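Local coordinates for amino acid ABC transporter, periplasmic amino acid-binding protein, putative (Streptococcus pneumoniae, PDB 4I62) that binds L-arginine between its two lobes and, as a putative membrane-anchored lipoprotein, probably delivers it to an amino acid ABC transporter, at residues 87-90 and 91-94; 160-163 and 164-168; 203-206 and 207-211. All coordinates share one frame; numbering follows the deposited sequence. Where two conformers were deposited one is given.

In the fold
Interactions 1 and 2 reach the bound arginine from two sides of a cleft typical of a type II periplasmic binding protein. In interaction 1 the Phe90 ring lies against the ligand's aliphatic chain; in interaction 2 the first turn of helix 160-168 receives its carboxylate. Their centres are 18 Å apart and their nearest atoms about 6 Å, without touching; both touch the ligand, which lies between them. Interaction 3, at the far end of helix 199-208, is 24 Å from interaction 1 and 23 Å from interaction 2, centre to centre. It makes no contact with the arginine, although the side chain of Phe205 is about 8 Å from it.

Interaction 1 (87-90 and 91-94); sequences PMSF and DNVL. With ARG (arginine), chain B.
Val93 sits one helical turn beyond Phe90 and is touched by two side chains from the preceding residues. Its CG2 meets Met88 CG at 3.7 Å and, more loosely, Phe90 CD1 at 4.3 Å. One face of the Phe90 ring packs against the ligand: CD of the bound arginine stands 3.5 Å above the ring plane, over its centre, and the guanidinium NE lies 3.5 Å from Phe90 CD1. With CG anti to the backbone N (chi1 -177°), the ring swings out from the helix start toward the arginine.

The backbone that sets these side chains turns tightly. Asn92 N donates to Ser89 O at 2.9 Å and Val93 N to Phe90 O at 3.0 Å, both bonds spanning three residues. One water takes a bond from Ser89 N and gives one to Asn92 OD1; another donates to Phe90 O at 2.7 Å and accepts from Leu94 N, bridging across the turn. Further out, Ala44 of strand 40-45 backs Met88 and Val93, and Asn46 ND2 holds Met88 O. This is the passage from strand 82-87 into helix 90-98, which places an aromatic wall on the arginine pocket of a family 3 solute-binding protein.

Interaction 2 (160-163 and 164-168); sequences IQET and MAKDL. With ARG (arginine), chain B.
Ile160 to Met164 is the first step of helix 160-168, the helical limb of a beta-alpha-beta unit between parallel strands 152-156 and 173-177. Four backbone bonds of the regular alpha-helical kind cross from 160-163 to 164-167, beginning with Met164 N to Ile160 O at 2.9 Å.

The close-packed side faces the protein. Gln161 and Ala165, both buried, rest their side chains on Ile196 of strand 194-198. Gln161 is bent at chi2 (68°), which folds its amide back toward the pocket: OE1 comes 3.4 Å from CA of the bound arginine, while NE2 is held by Asn130. Glu162, extended beyond CG, stands at the boundary: on the protein side OE1 takes a bond from Gly158 N and OE2 one from Ser176 OG, and on the exposed side Lys166 flanks it.

Toward solvent the packing slackens. Lys166 runs alongside Glu162, its chain stretched out, and makes a salt bridge, Lys166 NZ to Glu162 OE2 at 3.3 Å, whose hydrogen bond is weak. The lysine is exposed and was modelled in two conformers, and the bridge is described for one of them. Thr163 and Asp167 form another side-by-side pair on the exposed surface. The methyl CG2 of Thr163 lies 3.5 Å from Asp167 OD2, and the carboxylate also comes close to Thr163 O without a bond between the two oxygens.

The helix start is directed at the ligand's carboxylate, an orientation whose dipole would probably favour the negative charge. Ile160 N donates to OXT of the arginine at 2.8 Å, with an N-H...O angle of 151°.

Interaction 3 (203-206 and 207-211); sequences KGFV and ENNPD
This is a local contact at the closing turn of helix 199-208, where the chain leaves the helix for strand 212-214, in the lobe built round the mixed sheet of this type II periplasmic binding fold. A regular alpha-helical bond still links Glu207 N to Lys203 O at 3.0 Å. After it the pattern tightens to bonds spanning three residues: Asn208 N reaches Phe205 O only weakly, at 3.2 Å, and Asn209 N donates to Val206 O at 3.0 Å.

On the solvent side chi1 (-68°) sets Glu207 CG 3.3 Å from Lys203 O, and the bend at chi2 then leads the carboxylate away from the turn. The inward side is better filled. Val206 and Phe205 lie on Ile133 of strand 126-135, and the Phe205 ring also meets Phe197, their planes about 30° apart, with Ile184 of helix 180-188 nearby. Asn208 secures the turn to the C-terminal tail: its OD1 accepts from Glu268 N, and its ND2 donates to Ser266 O.

Asn209 ties the first loop residue back to the helix. Its OD1 is held by Lys188 NZ, which also forms a salt bridge with Asp211, so the amide is fixed at both ends. The other end, ND2, sits at the edge of the Phe205 ring, near the ring plane, and donates to Phe205 O at 2.9 Å. That oxygen lies close to the plane of the Asn209 amide, and the N-H...O angle is 157°.

Interaction 1 (87-90 and 91-94)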
ATOM      1  N   PRO A  87      13.497  -2.721  -1.597  1.00 11.59           N
ATOM      2  CA  PRO A  87      12.315  -3.096  -2.385  1.00 11.74           C
ATOM      3  C   PRO A  87      12.177  -4.604  -2.513  1.00 10.59           C
ATOM      4  O   PRO A  87      13.183  -5.311  -2.673  1.00 12.49           O
ATOM      5  CB  PRO A  87      12.555  -2.437  -3.743  1.00 12.77           C
ATOM      6  CG  PRO A  87      14.039  -2.284  -3.860  1.00 15.31           C
ATOM      7  CD  PRO A  87      14.554  -2.119  -2.436  1.00 13.17           C
ATOM      8  N   MET A  88      10.933  -5.076  -2.509  1.00 10.59           N
ATOM      9  CA  MET A  88      10.669  -6.495  -2.572  1.00 11.11           C
ATOM     10  C   MET A  88       9.203  -6.710  -2.877  1.00 10.36           C
ATOM     11  O   MET A  88       8.428  -5.761  -2.901  1.00 10.82           O
ATOM     12  CB  MET A  88      11.080  -7.150  -1.264  1.00 12.25           C
ATOM     13  CG  MET A  88      10.252  -6.684  -0.073  1.00 12.72           C
ATOM     14  SD  MET A  88      10.843  -7.317   1.521  1.00 13.99           S
ATOM     15  CE  MET A  88      12.408  -6.513   1.706  1.00 15.44           C
ATOM     16  N   SER A  89       8.839  -7.948  -3.113  1.00 11.18           N
ATOM     17  CA  SER A  89       7.428  -8.252  -3.286  0.53 11.02           C
ATOM     18  C   SER A  89       6.647  -7.964  -2.023  1.00 10.15           C
ATOM     19  O   SER A  89       7.157  -8.149  -0.897  1.00 10.35           O
ATOM     20  CB  SER A  89       7.254  -9.723  -3.642  0.53 14.64           C
ATOM     21  OG  SER A  89       7.669 -10.551  -2.575  0.53 18.56           O
ATOM     22  N   PHE A  90       5.398  -7.514  -2.183  1.00  9.56           N
ATOM     23  CA  PHE A  90       4.641  -7.143  -0.992  1.00  9.27           C
ATOM     24  C   PHE A  90       4.507  -8.297  -0.006  1.00 10.01           C
ATOM     25  O   PHE A  90       4.597  -8.107   1.219  1.00  9.60           O
ATOM     26  CB  PHE A  90       3.273  -6.571  -1.302  1.00  9.35           C
ATOM     27  CG  PHE A  90       2.555  -6.130  -0.051  1.00  9.10           C
ATOM     28  CD1 PHE A  90       2.968  -4.975   0.612  1.00  9.32           C
ATOM     29  CD2 PHE A  90       1.523  -6.879   0.528  1.00  9.64           C
ATOM     30  CE1 PHE A  90       2.362  -4.574   1.772  1.00  9.59           C
ATOM     31  CE2 PHE A  90       0.942  -6.479   1.697  1.00 10.50           C
ATOM     32  CZ  PHE A  90       1.338  -5.310   2.318  1.00 10.18           C
ATOM     33  N   ASP A  91       4.307  -9.492  -0.541  1.00 10.61           N
ATOM     34  CA  ASP A  91       4.149 -10.746   0.206  0.53 11.53           C
ATOM     35  C   ASP A  91       5.306 -10.983   1.178  1.00 10.14           C
ATOM     36  O   ASP A  91       5.171 -11.768   2.117  1.00 12.25           O
ATOM     37  CB  ASP A  91       4.014 -11.930  -0.788  0.53 11.91           C
ATOM     38  CG  ASP A  91       3.240 -13.102  -0.218  0.53 13.39           C
ATOM     39  OD1 ASP A  91       2.351 -12.888   0.637  0.53 13.02           O
ATOM     40  OD2 ASP A  91       3.520 -14.239  -0.640  0.53 15.01           O
ATOM     41  N   ASN A  92       6.473 -10.373   0.899  1.00 10.68           N
ATOM     42  CA  ASN A  92       7.664 -10.579   1.723  1.00 11.14           C
ATOM     43  C   ASN A  92       7.990  -9.417   2.681  1.00 10.00           C
ATOM     44  O   ASN A  92       8.934  -9.525   3.520  1.00 11.16           O
ATOM     45  CB  ASN A  92       8.872 -10.859   0.824  1.00 12.87           C
ATOM     46  CG  ASN A  92       8.707 -12.135   0.000  1.00 14.80           C
ATOM     47  OD1 ASN A  92       9.191 -12.228  -1.141  1.00 22.05           O
ATOM     48  ND2 ASN A  92       8.017 -13.086   0.549  1.00 13.78           N
ATOM     49  N   VAL A  93       7.261  -8.309   2.567  1.00  9.81           N
ATOM     50  CA  VAL A  93       7.587  -7.091   3.327  1.00  9.12           C
ATOM     51  C   VAL A  93       7.511  -7.291   4.842  1.00  9.07           C
ATOM     52  O   VAL A  93       8.488  -7.016   5.585  1.00  9.93           O
ATOM     53  CB  VAL A  93       6.689  -5.930   2.861  1.00  8.86           C
ATOM     54  CG1 VAL A  93       6.680  -4.775   3.843  1.00  9.76           C
ATOM     55  CG2 VAL A  93       7.132  -5.454   1.515  1.00 10.27           C
ATOM     56  N   LEU A  94       6.389  -7.791   5.335  1.00  9.28           N
ATOM     57  CA  LEU A  94       6.274  -7.970   6.771  1.00  9.70           C
ATOM     58  C   LEU A  94       7.223  -9.031   7.307  1.00 10.57           C
ATOM     59  O   LEU A  94       7.839  -8.848   8.380  1.00 11.01           O
ATOM     60  CB  LEU A  94       4.823  -8.226   7.173  1.00  9.95           C
ATOM     61  CG  LEU A  94       3.911  -7.016   7.023  1.00 10.51           C
ATOM     62  CD1 LEU A  94       2.444  -7.373   7.218  1.00 12.79           C
ATOM     63  CD2 LEU A  94       4.348  -5.852   7.969  1.00 12.55           C
TER
HETATM   64  N   ARG B 301      -3.075  -2.080   2.507  1.00  7.22           N
HETATM   65  CA  ARG B 301      -2.937  -3.480   2.027  1.00  7.21           C
HETATM   66  C   ARG B 301      -2.302  -4.373   3.090  1.00  6.85           C
HETATM   67  O   ARG B 301      -1.657  -3.850   4.023  1.00  7.83           O
HETATM   68  CB  ARG B 301      -2.202  -3.534   0.701  1.00  7.22           C
HETATM   69  CG  ARG B 301      -0.828  -2.859   0.739  1.00  7.27           C
HETATM   70  CD  ARG B 301      -0.006  -3.176  -0.494  1.00  6.76           C
HETATM   71  NE  ARG B 301       1.140  -2.289  -0.566  1.00  7.20           N
HETATM   72  CZ  ARG B 301       2.069  -2.323  -1.499  1.00  6.86           C
HETATM   73  NH1 ARG B 301       3.084  -1.466  -1.453  1.00  7.89           N
HETATM   74  NH2 ARG B 301       1.995  -3.222  -2.478  1.00  7.69           N
HETATM   75  OXT ARG B 301      -2.427  -5.633   2.934  1.00  7.84           O
HETATM   76  O   HOH W   1      10.801 -10.369  -2.735  0.61 15.16           O
HETATM   77  O   HOH W   2       3.998  -8.755   3.820  1.00 10.18           O

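Interaction 2 (160-163 and 164-168)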
ATOM      1  N   ILE A 160      -4.545  -7.474   2.607  1.00  7.33           N
ATOM      2  CA  ILE A 160      -5.828  -7.650   3.254  1.00  7.98           C
ATOM      3  C   ILE A 160      -6.967  -7.736   2.239  1.00  7.65           C
ATOM      4  O   ILE A 160      -8.037  -8.270   2.548  1.00  9.18           O
ATOM      5  CB  ILE A 160      -6.104  -6.579   4.331  1.00  8.94           C
ATOM      6  CG1 ILE A 160      -6.338  -5.197   3.742  1.00 10.57           C
ATOM      7  CG2 ILE A 160      -4.979  -6.521   5.371  1.00 10.76           C
ATOM      8  CD1 ILE A 160      -7.058  -4.268   4.694  1.00 12.27           C
ATOM      9  N   GLN A 161      -6.750  -7.237   1.039  1.00  7.45           N
ATOM     10  CA  GLN A 161      -7.739  -7.381  -0.025  1.00  8.35           C
ATOM     11  C   GLN A 161      -7.878  -8.839  -0.426  1.00  7.68           C
ATOM     12  O   GLN A 161      -9.002  -9.308  -0.708  1.00  8.74           O
ATOM     13  CB  GLN A 161      -7.333  -6.531  -1.234  1.00  8.47           C
ATOM     14  CG  GLN A 161      -7.514  -5.015  -1.018  1.00  8.58           C
ATOM     15  CD  GLN A 161      -6.565  -4.430   0.010  1.00  7.30           C
ATOM     16  OE1 GLN A 161      -5.377  -4.788   0.090  1.00  7.87           O
ATOM     17  NE2 GLN A 161      -7.068  -3.511   0.808  1.00  9.57           N
ATOM     18  N   GLU A 162      -6.778  -9.570  -0.486  1.00  8.03           N
ATOM     19  CA  GLU A 162      -6.833 -11.004  -0.769  1.00  8.61           C
ATOM     20  C   GLU A 162      -7.639 -11.706   0.316  1.00  8.89           C
ATOM     21  O   GLU A 162      -8.470 -12.568   0.020  1.00  9.59           O
ATOM     22  CB  GLU A 162      -5.412 -11.562  -0.795  1.00 10.38           C
ATOM     23  CG  GLU A 162      -5.352 -13.078  -0.977  1.00 12.72           C
ATOM     24  CD  GLU A 162      -3.951 -13.658  -0.870  1.00 16.24           C
ATOM     25  OE1 GLU A 162      -3.119 -13.231  -0.050  1.00 15.08           O
ATOM     26  OE2 GLU A 162      -3.670 -14.617  -1.624  1.00 22.51           O
ATOM     27  N   THR A 163      -7.405 -11.344   1.576  1.00  9.28           N
ATOM     28  CA  THR A 163      -8.173 -11.923   2.683  1.00 10.64           C
ATOM     29  C   THR A 163      -9.666 -11.641   2.577  1.00 10.63           C
ATOM     30  O   THR A 163     -10.490 -12.544   2.787  1.00 11.38           O
ATOM     31  CB  THR A 163      -7.619 -11.444   4.020  1.00 12.40           C
ATOM     32  OG1 THR A 163      -6.237 -11.815   4.086  1.00 15.47           O
ATOM     33  CG2 THR A 163      -8.347 -12.051   5.192  1.00 15.88           C
ATOM     34  N   MET A 164     -10.012 -10.399   2.259  1.00 10.19           N
ATOM     35  CA  MET A 164     -11.413 -10.023   2.085  0.77 11.55           C
ATOM     36  C   MET A 164     -12.063 -10.862   0.994  1.00 10.26           C
ATOM     37  O   MET A 164     -13.184 -11.340   1.170  1.00 11.74           O
ATOM     38  CB  MET A 164     -11.503  -8.543   1.715  0.77 14.27           C
ATOM     39  CG  MET A 164     -12.843  -7.913   1.935  0.77 18.55           C
ATOM     40  SD  MET A 164     -12.791  -6.179   1.381  0.77 43.48           S
ATOM     41  CE  MET A 164     -11.041  -5.742   1.538  0.77 10.57           C
ATOM     42  N   ALA A 165     -11.373 -11.018  -0.124  1.00  9.68           N
ATOM     43  CA  ALA A 165     -11.924 -11.810  -1.215  1.00 10.74           C
ATOM     44  C   ALA A 165     -12.151 -13.246  -0.799  1.00 10.15           C
ATOM     45  O   ALA A 165     -13.222 -13.820  -1.069  1.00 10.96           O
ATOM     46  CB  ALA A 165     -11.025 -11.753  -2.420  1.00 10.74           C
ATOM     47  N   LYS A 166     -11.170 -13.838  -0.118  1.00  9.73           N
ATOM     48  CA  LYS A 166     -11.296 -15.224   0.342  0.52 11.78           C
ATOM     49  C   LYS A 166     -12.454 -15.381   1.314  1.00 11.66           C
ATOM     50  O   LYS A 166     -13.135 -16.399   1.282  1.00 14.09           O
ATOM     51  CB  LYS A 166      -9.998 -15.707   1.002  0.52 14.29           C
ATOM     52  CG  LYS A 166      -8.787 -15.745   0.076  0.52 14.67           C
ATOM     53  CD  LYS A 166      -7.571 -16.391   0.730  0.52 17.54           C
ATOM     54  CE  LYS A 166      -6.392 -16.462  -0.244  0.52 18.92           C
ATOM     55  NZ  LYS A 166      -5.121 -16.808   0.446  0.52 22.71           N
ATOM     56  N   ASP A 167     -12.653 -14.386   2.180  1.00 11.50           N
ATOM     57  CA  ASP A 167     -13.633 -14.499   3.239  1.00 12.51           C
ATOM     58  C   ASP A 167     -15.067 -14.250   2.797  1.00 13.06           C
ATOM     59  O   ASP A 167     -15.994 -14.806   3.368  1.00 15.70           O
ATOM     60  CB  ASP A 167     -13.281 -13.576   4.398  1.00 13.46           C
ATOM     61  CG  ASP A 167     -12.048 -14.025   5.167  1.00 14.41           C
ATOM     62  OD1 ASP A 167     -11.550 -15.160   4.993  1.00 17.40           O
ATOM     63  OD2 ASP A 167     -11.582 -13.199   5.989  1.00 15.43           O
ATOM     64  N   LEU A 168     -15.255 -13.457   1.746  1.00 12.85           N
ATOM     65  CA  LEU A 168     -16.583 -13.030   1.296  1.00 13.53           C
ATOM     66  C   LEU A 168     -17.059 -13.600  -0.031  1.00 13.47           C
ATOM     67  O   LEU A 168     -18.267 -13.711  -0.274  1.00 16.62           O
ATOM     68  CB  LEU A 168     -16.667 -11.519   1.202  1.00 17.34           C
ATOM     69  CG  LEU A 168     -16.591 -10.732   2.495  1.00 20.17           C
ATOM     70  CD1 LEU A 168     -16.555  -9.259   2.131  1.00 21.59           C
ATOM     71  CD2 LEU A 168     -17.798 -11.049   3.363  1.00 24.38           C
TER
HETATM   72  N   ARG B 301      -3.075  -2.080   2.507  1.00  7.22           N
HETATM   73  CA  ARG B 301      -2.937  -3.480   2.027  1.00  7.21           C
HETATM   74  C   ARG B 301      -2.302  -4.373   3.090  1.00  6.85           C
HETATM   75  O   ARG B 301      -1.657  -3.850   4.023  1.00  7.83           O
HETATM   76  CB  ARG B 301      -2.202  -3.534   0.701  1.00  7.22           C
HETATM   77  CG  ARG B 301      -0.828  -2.859   0.739  1.00  7.27           C
HETATM   78  CD  ARG B 301      -0.006  -3.176  -0.494  1.00  6.76           C
HETATM   79  NE  ARG B 301       1.140  -2.289  -0.566  1.00  7.20           N
HETATM   80  CZ  ARG B 301       2.069  -2.323  -1.499  1.00  6.86           C
HETATM   81  NH1 ARG B 301       3.084  -1.466  -1.453  1.00  7.89           N
HETATM   82  NH2 ARG B 301       1.995  -3.222  -2.478  1.00  7.69           N
HETATM   83  OXT ARG B 301      -2.427  -5.633   2.934  1.00  7.84           O

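Interaction 3 (203-206 and 207-211)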
ATOM      1  N   LYS A 203      -7.576   4.737  -7.953  1.00  9.03           N
ATOM      2  CA  LYS A 203      -7.635   5.993  -8.728  1.00 11.73           C
ATOM      3  C   LYS A 203      -6.348   6.251  -9.504  1.00 10.21           C
ATOM      4  O   LYS A 203      -6.398   6.698 -10.660  1.00 11.45           O
ATOM      5  CB  LYS A 203      -7.930   7.198  -7.831  1.00 13.08           C
ATOM      6  CG  LYS A 203      -9.355   7.276  -7.311  1.00 16.17           C
ATOM      7  CD  LYS A 203      -9.455   8.393  -6.262  1.00 20.72           C
ATOM      8  CE  LYS A 203     -10.885   8.770  -5.906  1.00 25.21           C
ATOM      9  NZ  LYS A 203     -10.954   9.785  -4.801  1.00 29.68           N
ATOM     10  N   GLY A 204      -5.211   5.937  -8.880  1.00 10.22           N
ATOM     11  CA  GLY A 204      -3.933   6.129  -9.555  1.00 11.02           C
ATOM     12  C   GLY A 204      -3.841   5.274 -10.810  1.00 11.16           C
ATOM     13  O   GLY A 204      -3.380   5.734 -11.860  1.00 12.44           O
ATOM     14  N   PHE A 205      -4.278   4.023 -10.718  1.00 10.13           N
ATOM     15  CA  PHE A 205      -4.258   3.175 -11.907  1.00 10.50           C
ATOM     16  C   PHE A 205      -5.229   3.677 -12.989  1.00 10.74           C
ATOM     17  O   PHE A 205      -4.903   3.663 -14.172  1.00 12.54           O
ATOM     18  CB  PHE A 205      -4.527   1.700 -11.555  1.00 10.25           C
ATOM     19  CG  PHE A 205      -3.355   1.000 -10.926  1.00 10.34           C
ATOM     20  CD1 PHE A 205      -2.161   0.879 -11.628  1.00 11.16           C
ATOM     21  CD2 PHE A 205      -3.443   0.413  -9.687  1.00 12.01           C
ATOM     22  CE1 PHE A 205      -1.059   0.218 -11.062  1.00 12.74           C
ATOM     23  CE2 PHE A 205      -2.345  -0.243  -9.122  1.00 13.61           C
ATOM     24  CZ  PHE A 205      -1.163  -0.342  -9.830  1.00 13.07           C
ATOM     25  N   VAL A 206      -6.429   4.136 -12.611  1.00 10.85           N
ATOM     26  CA  VAL A 206      -7.342   4.681 -13.604  1.00 11.77           C
ATOM     27  C   VAL A 206      -6.719   5.891 -14.313  1.00 13.86           C
ATOM     28  O   VAL A 206      -6.893   6.031 -15.529  1.00 14.07           O
ATOM     29  CB  VAL A 206      -8.703   5.047 -12.974  1.00 12.29           C
ATOM     30  CG1 VAL A 206      -9.571   5.809 -13.954  1.00 14.05           C
ATOM     31  CG2 VAL A 206      -9.416   3.798 -12.525  1.00 11.89           C
ATOM     32  N   GLU A 207      -5.996   6.748 -13.583  1.00 12.97           N
ATOM     33  CA  GLU A 207      -5.378   7.928 -14.216  1.00 14.84           C
ATOM     34  C   GLU A 207      -4.511   7.569 -15.410  1.00 13.90           C
ATOM     35  O   GLU A 207      -4.420   8.332 -16.390  1.00 17.32           O
ATOM     36  CB  GLU A 207      -4.491   8.710 -13.233  1.00 16.43           C
ATOM     37  CG  GLU A 207      -5.224   9.419 -12.101  1.00 18.91           C
ATOM     38  CD  GLU A 207      -5.792  10.759 -12.519  1.00 22.08           C
ATOM     39  OE1 GLU A 207      -5.619  11.145 -13.702  1.00 24.17           O
ATOM     40  OE2 GLU A 207      -6.392  11.436 -11.655  1.00 22.83           O
ATOM     41  N   ASN A 208      -3.839   6.424 -15.316  1.00 12.57           N
ATOM     42  CA  ASN A 208      -2.911   6.023 -16.368  1.00 13.20           C
ATOM     43  C   ASN A 208      -3.480   4.988 -17.320  1.00 13.33           C
ATOM     44  O   ASN A 208      -2.774   4.555 -18.246  1.00 15.08           O
ATOM     45  CB  ASN A 208      -1.613   5.515 -15.759  1.00 15.32           C
ATOM     46  CG  ASN A 208      -0.857   6.605 -15.081  1.00 14.68           C
ATOM     47  OD1 ASN A 208      -0.877   7.745 -15.528  1.00 16.54           O
ATOM     48  ND2 ASN A 208      -0.201   6.274 -13.979  1.00 14.78           N
ATOM     49  N   ASN A 209      -4.745   4.634 -17.126  1.00 12.92           N
ATOM     50  CA  ASN A 209      -5.383   3.595 -17.917  1.00 11.74           C
ATOM     51  C   ASN A 209      -6.827   3.967 -18.202  1.00 13.06           C
ATOM     52  O   ASN A 209      -7.753   3.527 -17.496  1.00 12.97           O
ATOM     53  CB  ASN A 209      -5.345   2.250 -17.186  1.00 12.70           C
ATOM     54  CG  ASN A 209      -3.926   1.726 -17.018  1.00 13.14           C
ATOM     55  OD1 ASN A 209      -3.335   1.210 -17.980  1.00 14.63           O
ATOM     56  ND2 ASN A 209      -3.341   1.908 -15.833  1.00 13.01           N
ATOM     57  N   PRO A 210      -7.050   4.778 -19.222  1.00 14.22           N
ATOM     58  CA  PRO A 210      -8.405   5.276 -19.501  1.00 15.91           C
ATOM     59  C   PRO A 210      -9.361   4.196 -20.012  1.00 12.63           C
ATOM     60  O   PRO A 210     -10.565   4.458 -20.143  1.00 15.41           O
ATOM     61  CB  PRO A 210      -8.170   6.337 -20.580  1.00 20.82           C
ATOM     62  CG  PRO A 210      -6.880   5.927 -21.231  1.00 22.68           C
ATOM     63  CD  PRO A 210      -6.047   5.382 -20.114  1.00 18.16           C
ATOM     64  N   ASP A 211      -8.856   2.984 -20.245  1.00 12.39           N
ATOM     65  CA  ASP A 211      -9.688   1.822 -20.522  1.00 12.21           C
ATOM     66  C   ASP A 211     -10.341   1.236 -19.261  1.00 10.16           C
ATOM     67  O   ASP A 211     -11.203   0.358 -19.368  1.00 10.69           O
ATOM     68  CB  ASP A 211      -8.826   0.757 -21.219  1.00 13.03           C
ATOM     69  CG  ASP A 211      -7.492   0.484 -20.481  1.00 14.15           C
ATOM     70  OD1 ASP A 211      -6.725   1.430 -20.211  1.00 16.97           O
ATOM     71  OD2 ASP A 211      -7.216  -0.692 -20.189  1.00 16.72           O
TER